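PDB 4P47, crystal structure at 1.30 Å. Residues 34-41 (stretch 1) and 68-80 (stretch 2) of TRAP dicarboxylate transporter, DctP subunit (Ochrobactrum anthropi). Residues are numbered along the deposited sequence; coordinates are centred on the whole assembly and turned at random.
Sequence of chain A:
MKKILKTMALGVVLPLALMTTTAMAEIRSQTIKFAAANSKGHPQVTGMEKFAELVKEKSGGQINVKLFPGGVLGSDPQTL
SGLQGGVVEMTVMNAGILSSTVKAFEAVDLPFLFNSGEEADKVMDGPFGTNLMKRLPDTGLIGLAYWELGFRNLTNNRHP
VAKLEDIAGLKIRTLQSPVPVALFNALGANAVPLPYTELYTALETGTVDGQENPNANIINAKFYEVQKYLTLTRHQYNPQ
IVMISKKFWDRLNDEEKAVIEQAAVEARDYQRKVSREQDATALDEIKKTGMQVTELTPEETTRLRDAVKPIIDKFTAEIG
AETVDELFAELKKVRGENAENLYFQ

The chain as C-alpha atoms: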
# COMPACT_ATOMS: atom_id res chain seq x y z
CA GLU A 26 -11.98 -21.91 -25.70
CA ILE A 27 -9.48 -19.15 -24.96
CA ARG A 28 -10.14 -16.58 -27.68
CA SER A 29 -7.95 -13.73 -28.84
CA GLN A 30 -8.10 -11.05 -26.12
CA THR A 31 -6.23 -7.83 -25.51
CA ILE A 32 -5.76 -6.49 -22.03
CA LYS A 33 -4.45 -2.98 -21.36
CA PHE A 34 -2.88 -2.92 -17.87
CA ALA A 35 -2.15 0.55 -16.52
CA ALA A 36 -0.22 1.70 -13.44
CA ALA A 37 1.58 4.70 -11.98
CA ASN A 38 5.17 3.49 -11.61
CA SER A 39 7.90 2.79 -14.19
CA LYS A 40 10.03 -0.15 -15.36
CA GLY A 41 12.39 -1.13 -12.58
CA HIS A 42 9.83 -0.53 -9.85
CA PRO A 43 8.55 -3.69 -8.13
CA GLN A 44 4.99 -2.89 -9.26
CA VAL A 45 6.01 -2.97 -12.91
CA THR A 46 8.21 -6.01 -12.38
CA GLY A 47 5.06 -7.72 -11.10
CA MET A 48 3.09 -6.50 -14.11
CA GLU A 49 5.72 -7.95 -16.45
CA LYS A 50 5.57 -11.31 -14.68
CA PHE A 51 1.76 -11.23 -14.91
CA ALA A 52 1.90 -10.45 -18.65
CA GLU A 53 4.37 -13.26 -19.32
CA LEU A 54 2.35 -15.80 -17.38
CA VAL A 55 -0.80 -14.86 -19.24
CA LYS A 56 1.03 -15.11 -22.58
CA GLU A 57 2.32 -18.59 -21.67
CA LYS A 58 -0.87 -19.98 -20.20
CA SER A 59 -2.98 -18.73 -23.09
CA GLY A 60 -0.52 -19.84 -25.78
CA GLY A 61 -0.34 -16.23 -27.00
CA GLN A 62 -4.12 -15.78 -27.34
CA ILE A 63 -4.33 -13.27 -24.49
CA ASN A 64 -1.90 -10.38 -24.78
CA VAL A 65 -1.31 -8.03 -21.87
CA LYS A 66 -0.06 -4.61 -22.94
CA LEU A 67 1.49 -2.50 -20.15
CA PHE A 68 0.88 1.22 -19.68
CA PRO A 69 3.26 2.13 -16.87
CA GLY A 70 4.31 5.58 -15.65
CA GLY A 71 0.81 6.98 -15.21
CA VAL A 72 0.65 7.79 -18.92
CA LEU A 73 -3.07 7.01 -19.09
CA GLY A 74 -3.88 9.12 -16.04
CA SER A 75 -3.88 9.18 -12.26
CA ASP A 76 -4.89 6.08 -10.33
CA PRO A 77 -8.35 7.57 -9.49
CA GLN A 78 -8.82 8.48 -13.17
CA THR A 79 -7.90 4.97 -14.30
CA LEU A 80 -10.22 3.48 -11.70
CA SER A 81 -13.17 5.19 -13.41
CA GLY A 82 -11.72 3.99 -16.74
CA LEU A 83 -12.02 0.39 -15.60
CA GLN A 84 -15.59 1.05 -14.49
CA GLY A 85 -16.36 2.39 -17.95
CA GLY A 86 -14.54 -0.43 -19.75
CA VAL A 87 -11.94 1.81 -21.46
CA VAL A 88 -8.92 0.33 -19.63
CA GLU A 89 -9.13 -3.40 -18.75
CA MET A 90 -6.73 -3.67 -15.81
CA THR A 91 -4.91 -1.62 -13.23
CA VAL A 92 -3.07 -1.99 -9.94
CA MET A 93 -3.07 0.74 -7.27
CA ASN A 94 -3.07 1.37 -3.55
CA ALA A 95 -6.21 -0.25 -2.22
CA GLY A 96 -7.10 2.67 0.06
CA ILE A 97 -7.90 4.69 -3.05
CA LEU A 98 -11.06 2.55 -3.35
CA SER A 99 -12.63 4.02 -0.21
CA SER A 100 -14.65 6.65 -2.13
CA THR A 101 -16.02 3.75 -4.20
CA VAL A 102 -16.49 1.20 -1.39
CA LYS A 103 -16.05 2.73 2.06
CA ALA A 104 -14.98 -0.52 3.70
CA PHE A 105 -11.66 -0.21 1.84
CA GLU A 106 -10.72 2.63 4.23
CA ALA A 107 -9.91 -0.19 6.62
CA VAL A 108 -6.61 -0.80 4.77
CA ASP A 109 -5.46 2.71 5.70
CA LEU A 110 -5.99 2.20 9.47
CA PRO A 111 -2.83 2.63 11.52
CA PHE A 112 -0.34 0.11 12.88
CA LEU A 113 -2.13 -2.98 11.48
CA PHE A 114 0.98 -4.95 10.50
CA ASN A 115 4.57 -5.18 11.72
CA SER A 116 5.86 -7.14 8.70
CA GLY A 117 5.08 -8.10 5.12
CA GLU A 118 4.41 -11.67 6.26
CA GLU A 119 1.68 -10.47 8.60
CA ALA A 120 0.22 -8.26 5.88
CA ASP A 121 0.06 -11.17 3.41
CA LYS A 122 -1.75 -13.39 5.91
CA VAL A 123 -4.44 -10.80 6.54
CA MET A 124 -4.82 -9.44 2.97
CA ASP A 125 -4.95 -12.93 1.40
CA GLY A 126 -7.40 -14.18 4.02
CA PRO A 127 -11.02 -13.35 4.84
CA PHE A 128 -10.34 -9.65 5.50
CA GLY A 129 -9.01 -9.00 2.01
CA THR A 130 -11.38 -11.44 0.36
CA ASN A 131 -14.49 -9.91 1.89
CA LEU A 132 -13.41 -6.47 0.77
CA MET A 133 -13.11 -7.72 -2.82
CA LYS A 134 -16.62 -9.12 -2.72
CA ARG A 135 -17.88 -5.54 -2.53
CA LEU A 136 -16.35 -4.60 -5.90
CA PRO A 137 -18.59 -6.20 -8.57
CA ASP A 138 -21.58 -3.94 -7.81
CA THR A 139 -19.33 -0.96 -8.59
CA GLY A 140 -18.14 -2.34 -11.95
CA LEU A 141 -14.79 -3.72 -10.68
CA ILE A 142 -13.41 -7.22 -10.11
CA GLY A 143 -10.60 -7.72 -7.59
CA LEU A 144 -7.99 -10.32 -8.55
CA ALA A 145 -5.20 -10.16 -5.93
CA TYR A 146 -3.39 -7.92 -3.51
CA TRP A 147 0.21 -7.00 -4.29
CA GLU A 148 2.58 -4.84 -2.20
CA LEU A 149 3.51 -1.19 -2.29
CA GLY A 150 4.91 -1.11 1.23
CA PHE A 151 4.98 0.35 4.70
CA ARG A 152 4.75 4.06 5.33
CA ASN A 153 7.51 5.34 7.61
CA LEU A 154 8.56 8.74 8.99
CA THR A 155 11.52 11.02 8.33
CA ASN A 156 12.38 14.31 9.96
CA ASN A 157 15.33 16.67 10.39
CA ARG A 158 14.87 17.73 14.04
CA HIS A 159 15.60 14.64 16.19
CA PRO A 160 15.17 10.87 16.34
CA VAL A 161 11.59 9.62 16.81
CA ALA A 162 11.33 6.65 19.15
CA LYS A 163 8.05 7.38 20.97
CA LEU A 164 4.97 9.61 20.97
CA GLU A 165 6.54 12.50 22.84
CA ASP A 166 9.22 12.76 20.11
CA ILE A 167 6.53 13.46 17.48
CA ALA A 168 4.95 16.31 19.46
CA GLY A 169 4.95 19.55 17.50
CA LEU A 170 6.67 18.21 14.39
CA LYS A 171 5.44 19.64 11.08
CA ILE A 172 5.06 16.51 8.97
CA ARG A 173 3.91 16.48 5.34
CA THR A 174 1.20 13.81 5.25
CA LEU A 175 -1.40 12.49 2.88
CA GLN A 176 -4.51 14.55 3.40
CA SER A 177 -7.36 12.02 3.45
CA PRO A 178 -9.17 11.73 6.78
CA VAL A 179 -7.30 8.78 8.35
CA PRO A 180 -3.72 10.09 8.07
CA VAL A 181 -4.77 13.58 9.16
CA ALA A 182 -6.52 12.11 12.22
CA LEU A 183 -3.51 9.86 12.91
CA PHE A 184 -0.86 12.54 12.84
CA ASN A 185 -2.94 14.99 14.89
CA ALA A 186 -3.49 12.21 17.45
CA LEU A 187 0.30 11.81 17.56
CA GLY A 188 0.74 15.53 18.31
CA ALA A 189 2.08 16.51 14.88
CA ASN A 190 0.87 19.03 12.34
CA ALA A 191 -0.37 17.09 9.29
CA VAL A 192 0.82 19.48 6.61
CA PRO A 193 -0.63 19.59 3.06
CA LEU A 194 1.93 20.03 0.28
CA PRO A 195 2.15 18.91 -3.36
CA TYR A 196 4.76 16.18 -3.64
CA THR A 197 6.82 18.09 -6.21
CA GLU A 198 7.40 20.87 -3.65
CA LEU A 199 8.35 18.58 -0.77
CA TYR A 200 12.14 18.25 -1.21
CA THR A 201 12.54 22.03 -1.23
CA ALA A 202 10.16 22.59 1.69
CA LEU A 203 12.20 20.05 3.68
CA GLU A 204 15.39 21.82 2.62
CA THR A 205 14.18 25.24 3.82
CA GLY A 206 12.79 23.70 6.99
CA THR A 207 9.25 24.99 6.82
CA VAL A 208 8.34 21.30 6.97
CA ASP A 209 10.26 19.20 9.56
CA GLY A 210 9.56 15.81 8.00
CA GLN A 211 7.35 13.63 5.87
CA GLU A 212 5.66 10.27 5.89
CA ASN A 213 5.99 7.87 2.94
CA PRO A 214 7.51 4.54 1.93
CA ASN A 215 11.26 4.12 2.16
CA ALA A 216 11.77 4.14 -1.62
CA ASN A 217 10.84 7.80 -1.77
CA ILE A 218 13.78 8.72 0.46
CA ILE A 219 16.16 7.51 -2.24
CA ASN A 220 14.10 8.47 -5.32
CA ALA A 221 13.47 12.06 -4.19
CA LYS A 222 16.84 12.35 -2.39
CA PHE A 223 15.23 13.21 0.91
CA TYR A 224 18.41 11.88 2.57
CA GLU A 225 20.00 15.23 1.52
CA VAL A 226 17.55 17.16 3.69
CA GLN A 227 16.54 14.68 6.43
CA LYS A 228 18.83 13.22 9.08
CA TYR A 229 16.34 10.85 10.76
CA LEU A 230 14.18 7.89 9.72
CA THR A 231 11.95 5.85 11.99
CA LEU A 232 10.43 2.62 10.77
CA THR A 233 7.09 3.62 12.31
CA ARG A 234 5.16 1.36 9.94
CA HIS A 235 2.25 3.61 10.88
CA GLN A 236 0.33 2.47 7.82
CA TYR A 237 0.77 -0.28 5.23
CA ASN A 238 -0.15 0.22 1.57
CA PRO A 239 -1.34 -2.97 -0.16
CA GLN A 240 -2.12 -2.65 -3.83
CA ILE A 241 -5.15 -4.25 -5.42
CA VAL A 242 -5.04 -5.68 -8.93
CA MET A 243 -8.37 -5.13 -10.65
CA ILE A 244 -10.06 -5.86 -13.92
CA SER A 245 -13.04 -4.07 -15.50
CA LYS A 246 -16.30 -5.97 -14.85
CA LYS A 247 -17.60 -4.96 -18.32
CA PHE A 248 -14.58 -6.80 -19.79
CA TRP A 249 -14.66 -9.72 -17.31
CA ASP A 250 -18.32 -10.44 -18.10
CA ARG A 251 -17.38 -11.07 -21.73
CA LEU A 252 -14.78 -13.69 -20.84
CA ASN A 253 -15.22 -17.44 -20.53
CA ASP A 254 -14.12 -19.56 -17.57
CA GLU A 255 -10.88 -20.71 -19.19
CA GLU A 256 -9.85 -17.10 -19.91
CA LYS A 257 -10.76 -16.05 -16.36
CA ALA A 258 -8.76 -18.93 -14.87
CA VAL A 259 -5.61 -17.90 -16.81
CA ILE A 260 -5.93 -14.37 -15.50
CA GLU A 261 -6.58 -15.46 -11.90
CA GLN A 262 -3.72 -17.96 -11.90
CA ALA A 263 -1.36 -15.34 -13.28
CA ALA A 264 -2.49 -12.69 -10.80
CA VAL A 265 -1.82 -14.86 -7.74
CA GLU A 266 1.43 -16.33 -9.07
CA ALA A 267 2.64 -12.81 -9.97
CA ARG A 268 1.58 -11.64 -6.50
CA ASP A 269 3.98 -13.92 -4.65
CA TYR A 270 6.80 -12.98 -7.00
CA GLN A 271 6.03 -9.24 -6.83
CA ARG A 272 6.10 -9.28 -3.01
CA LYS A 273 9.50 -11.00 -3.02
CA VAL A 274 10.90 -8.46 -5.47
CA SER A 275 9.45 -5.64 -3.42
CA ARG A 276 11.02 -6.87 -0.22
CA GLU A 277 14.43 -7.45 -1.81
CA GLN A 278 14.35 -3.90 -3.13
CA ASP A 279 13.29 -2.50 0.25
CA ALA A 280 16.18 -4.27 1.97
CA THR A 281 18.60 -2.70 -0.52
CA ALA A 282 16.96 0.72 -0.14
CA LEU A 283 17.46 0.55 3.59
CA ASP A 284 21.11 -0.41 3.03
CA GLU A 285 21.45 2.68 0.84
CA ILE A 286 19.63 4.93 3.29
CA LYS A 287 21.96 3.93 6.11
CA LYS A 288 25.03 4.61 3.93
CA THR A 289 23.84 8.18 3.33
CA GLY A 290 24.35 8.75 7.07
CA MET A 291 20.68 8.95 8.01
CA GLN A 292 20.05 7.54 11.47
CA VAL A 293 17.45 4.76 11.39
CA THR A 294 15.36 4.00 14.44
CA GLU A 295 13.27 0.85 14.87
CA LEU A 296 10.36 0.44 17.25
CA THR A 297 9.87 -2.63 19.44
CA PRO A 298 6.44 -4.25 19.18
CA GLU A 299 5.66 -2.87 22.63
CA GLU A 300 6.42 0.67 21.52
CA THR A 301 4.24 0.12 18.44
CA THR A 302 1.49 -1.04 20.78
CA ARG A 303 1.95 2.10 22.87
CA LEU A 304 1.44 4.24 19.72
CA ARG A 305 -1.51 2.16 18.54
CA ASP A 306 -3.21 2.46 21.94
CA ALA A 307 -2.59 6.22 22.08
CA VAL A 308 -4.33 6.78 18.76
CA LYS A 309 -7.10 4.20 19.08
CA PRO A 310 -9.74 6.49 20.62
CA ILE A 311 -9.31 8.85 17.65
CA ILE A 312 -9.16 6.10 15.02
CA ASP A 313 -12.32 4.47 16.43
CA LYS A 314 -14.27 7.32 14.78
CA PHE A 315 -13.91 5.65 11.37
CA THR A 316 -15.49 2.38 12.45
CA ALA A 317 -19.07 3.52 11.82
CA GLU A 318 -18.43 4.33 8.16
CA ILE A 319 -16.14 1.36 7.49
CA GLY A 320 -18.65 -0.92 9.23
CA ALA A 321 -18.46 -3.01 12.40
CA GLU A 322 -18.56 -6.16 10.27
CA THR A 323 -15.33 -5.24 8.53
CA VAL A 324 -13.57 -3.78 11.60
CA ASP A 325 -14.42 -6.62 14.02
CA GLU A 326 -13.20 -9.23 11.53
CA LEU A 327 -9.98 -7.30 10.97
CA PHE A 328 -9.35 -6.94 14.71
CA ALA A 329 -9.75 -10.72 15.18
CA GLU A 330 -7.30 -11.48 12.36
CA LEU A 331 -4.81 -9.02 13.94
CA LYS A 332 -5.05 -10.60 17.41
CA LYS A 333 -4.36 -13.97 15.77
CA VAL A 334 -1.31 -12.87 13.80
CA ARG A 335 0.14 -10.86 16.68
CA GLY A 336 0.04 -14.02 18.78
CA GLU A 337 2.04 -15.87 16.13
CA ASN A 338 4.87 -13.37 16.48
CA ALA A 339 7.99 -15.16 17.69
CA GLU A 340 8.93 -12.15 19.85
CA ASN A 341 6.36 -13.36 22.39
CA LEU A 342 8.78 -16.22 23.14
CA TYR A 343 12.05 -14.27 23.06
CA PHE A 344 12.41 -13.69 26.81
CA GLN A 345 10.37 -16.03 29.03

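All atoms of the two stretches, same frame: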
# COMPACT_ATOMS: atom_id res chain seq x y z
N PHE A 34 -3.14 -2.85 -19.31
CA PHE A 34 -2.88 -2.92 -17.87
C PHE A 34 -2.07 -1.69 -17.49
O PHE A 34 -0.89 -1.59 -17.83
CB PHE A 34 -2.12 -4.22 -17.59
CG PHE A 34 -1.92 -4.58 -16.13
CD1 PHE A 34 -2.38 -3.81 -15.10
CD2 PHE A 34 -1.28 -5.76 -15.83
CE1 PHE A 34 -2.16 -4.19 -13.74
CE2 PHE A 34 -1.07 -6.15 -14.53
CZ PHE A 34 -1.52 -5.37 -13.48
N ALA A 35 -2.74 -0.75 -16.82
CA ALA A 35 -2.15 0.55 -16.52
C ALA A 35 -1.69 0.64 -15.06
O ALA A 35 -2.28 0.03 -14.17
CB ALA A 35 -3.18 1.62 -16.76
N ALA A 36 -0.62 1.39 -14.80
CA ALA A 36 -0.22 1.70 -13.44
C ALA A 36 0.60 2.97 -13.41
O ALA A 36 1.02 3.47 -14.45
CB ALA A 36 0.59 0.55 -12.84
N ALA A 37 0.86 3.44 -12.20
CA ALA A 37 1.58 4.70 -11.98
C ALA A 37 3.09 4.62 -12.12
O ALA A 37 3.69 5.57 -12.60
CB ALA A 37 1.25 5.21 -10.61
N ASN A 38 3.72 3.52 -11.70
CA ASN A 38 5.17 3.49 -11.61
C ASN A 38 5.83 3.01 -12.90
O ASN A 38 5.15 2.61 -13.83
CB ASN A 38 5.58 2.63 -10.42
CG ASN A 38 5.11 3.22 -9.12
OD1 ASN A 38 4.24 2.66 -8.42
ND2 ASN A 38 5.65 4.39 -8.79
N SER A 39 7.16 3.08 -12.96
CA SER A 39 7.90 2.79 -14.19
C SER A 39 8.70 1.49 -14.12
O SER A 39 8.87 0.93 -13.04
CB SER A 39 8.84 3.95 -14.52
OG SER A 39 8.12 5.14 -14.74
N LYS A 40 9.15 1.01 -15.28
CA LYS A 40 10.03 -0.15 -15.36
C LYS A 40 11.13 -0.03 -14.33
O LYS A 40 11.73 1.04 -14.16
CB LYS A 40 10.67 -0.25 -16.75
CG LYS A 40 9.98 -1.20 -17.72
CD LYS A 40 8.58 -0.73 -18.10
CE LYS A 40 8.32 -0.84 -19.59
NZ LYS A 40 7.00 -1.46 -19.88
N GLY A 41 11.41 -1.13 -13.65
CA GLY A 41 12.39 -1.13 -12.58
C GLY A 41 11.72 -1.18 -11.23
O GLY A 41 12.26 -1.77 -10.29
N PHE A 68 0.87 -0.23 -19.58
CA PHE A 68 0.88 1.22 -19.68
C PHE A 68 1.36 1.76 -18.35
O PHE A 68 0.57 2.27 -17.54
CB PHE A 68 -0.51 1.79 -20.00
CG PHE A 68 -0.98 1.51 -21.39
CD1 PHE A 68 -1.45 0.25 -21.74
CD2 PHE A 68 -0.98 2.51 -22.37
CE1 PHE A 68 -1.92 -0.01 -23.02
CE2 PHE A 68 -1.44 2.25 -23.64
CZ PHE A 68 -1.89 0.99 -23.98
N PRO A 69 2.67 1.64 -18.11
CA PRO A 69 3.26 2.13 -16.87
C PRO A 69 3.46 3.65 -16.87
O PRO A 69 3.21 4.30 -17.87
CB PRO A 69 4.60 1.39 -16.84
CG PRO A 69 4.98 1.30 -18.25
CD PRO A 69 3.68 1.06 -19.00
N GLY A 70 3.89 4.20 -15.74
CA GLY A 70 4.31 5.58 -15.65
C GLY A 70 3.18 6.58 -15.55
O GLY A 70 3.39 7.79 -15.68
N GLY A 71 1.96 6.11 -15.36
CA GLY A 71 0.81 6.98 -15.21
C GLY A 71 0.44 7.66 -16.51
O GLY A 71 -0.26 8.67 -16.50
N VAL A 72 0.88 7.12 -17.64
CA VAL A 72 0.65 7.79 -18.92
C VAL A 72 -0.81 7.89 -19.31
O VAL A 72 -1.17 8.76 -20.10
CB VAL A 72 1.44 7.11 -20.06
CG1 VAL A 72 2.93 7.26 -19.80
CG2 VAL A 72 1.03 5.65 -20.22
N LEU A 73 -1.64 6.99 -18.78
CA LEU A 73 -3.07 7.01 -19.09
C LEU A 73 -3.86 7.85 -18.10
O LEU A 73 -5.04 8.09 -18.31
CB LEU A 73 -3.67 5.60 -19.14
CG LEU A 73 -3.14 4.70 -20.25
CD1 LEU A 73 -4.00 3.47 -20.37
CD2 LEU A 73 -3.08 5.43 -21.59
N GLY A 74 -3.21 8.30 -17.03
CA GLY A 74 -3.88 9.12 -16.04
C GLY A 74 -3.54 8.72 -14.62
O GLY A 74 -2.84 7.73 -14.37
N SER A 75 -4.05 9.49 -13.67
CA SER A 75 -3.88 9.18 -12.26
C SER A 75 -4.56 7.87 -11.91
O SER A 75 -5.39 7.38 -12.67
CB SER A 75 -4.47 10.30 -11.40
OG SER A 75 -5.88 10.27 -11.45
N ASP A 76 -4.23 7.31 -10.75
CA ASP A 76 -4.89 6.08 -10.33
C ASP A 76 -6.42 6.26 -10.20
O ASP A 76 -7.18 5.44 -10.71
CB ASP A 76 -4.23 5.51 -9.08
CG ASP A 76 -2.86 4.93 -9.35
OD1 ASP A 76 -2.54 4.63 -10.52
OD2 ASP A 76 -2.09 4.78 -8.38
N PRO A 77 -6.89 7.34 -9.54
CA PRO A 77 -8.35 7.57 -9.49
C PRO A 77 -9.02 7.71 -10.88
O PRO A 77 -10.14 7.28 -11.11
CB PRO A 77 -8.47 8.88 -8.70
CG PRO A 77 -7.25 8.95 -7.89
CD PRO A 77 -6.16 8.28 -8.68
N GLN A 78 -8.31 8.35 -11.81
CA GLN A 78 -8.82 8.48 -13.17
C GLN A 78 -8.95 7.10 -13.81
O GLN A 78 -9.99 6.75 -14.36
CB GLN A 78 -7.92 9.41 -13.99
CG GLN A 78 -8.39 9.58 -15.43
CD GLN A 78 -7.43 10.40 -16.27
OE1 GLN A 78 -6.43 10.92 -15.76
NE2 GLN A 78 -7.72 10.51 -17.56
N THR A 79 -7.89 6.30 -13.71
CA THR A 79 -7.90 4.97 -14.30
C THR A 79 -8.91 4.04 -13.65
O THR A 79 -9.51 3.21 -14.31
CB THR A 79 -6.48 4.40 -14.34
OG1 THR A 79 -5.75 5.15 -15.32
CG2 THR A 79 -6.46 2.93 -14.73
N LEU A 80 -9.16 4.22 -12.36
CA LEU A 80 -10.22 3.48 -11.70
C LEU A 80 -11.56 3.68 -12.42
O LEU A 80 -12.25 2.72 -12.75
CB LEU A 80 -10.35 3.90 -10.23
CG LEU A 80 -11.28 2.99 -9.42
CD1 LEU A 80 -10.61 1.63 -9.27
CD2 LEU A 80 -11.57 3.58 -8.06
O HOH W 1 -0.61 2.52 -9.84

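The unusual feature of this contact is that a short parallel pairing of strands passes directly into a glycine turn, and the backbone hydrogen bonding carries on across the change. It illustrates a general principle: where main chain meets main chain, peptide groups supply the specificity and side chains mostly fill in around them.

The pairing centres on A35 and F68, whose CA atoms lie 4.4 Å apart. As is typical of a parallel bridge, one residue is gripped on both its polar atoms by the two neighbours of its partner: F68 N donates to F34 O at 2.8 Å, and A36 N donates to F68 O at 3.1 Å, both nearly straight at 162°. A35 CA adds a CA-H...O contact to F68 O at 3.4 Å.

Beyond F68 the second stretch folds into a type I' turn from P69 to V72. G70 and G71 occupy its central positions with positive phi, a conformation that favours glycine, and their amides face the first stretch. G71 N donates to A36 O at 2.9 Å, while G70 N reaches N38 O at 2.8 Å with a more bent angle of 140°. Although A36 O also lies 3.2 Å from G70 N, the angle there is too poor for a hydrogen bond.

Side chains make a looser apolar layer. A35 and F68 project from the same face of the sheet, with A35 CB 4.2 Å from F68 CB; A35 CB also lies 4.1 Å from both L73 CD1 and T79 CG2, so one methyl meets its bridge partner F68, L73 in the overlapping type I turn from G71 to G74, and T79 in the helix.

At that helix, S75 OG caps the first turn by accepting from Q78 N at 3.1 Å. Water 1 sits between D76 and the first stretch: it accepts from A37 N at 2.9 Å and lies 2.9 Å from D76 OD1, placed to donate to it.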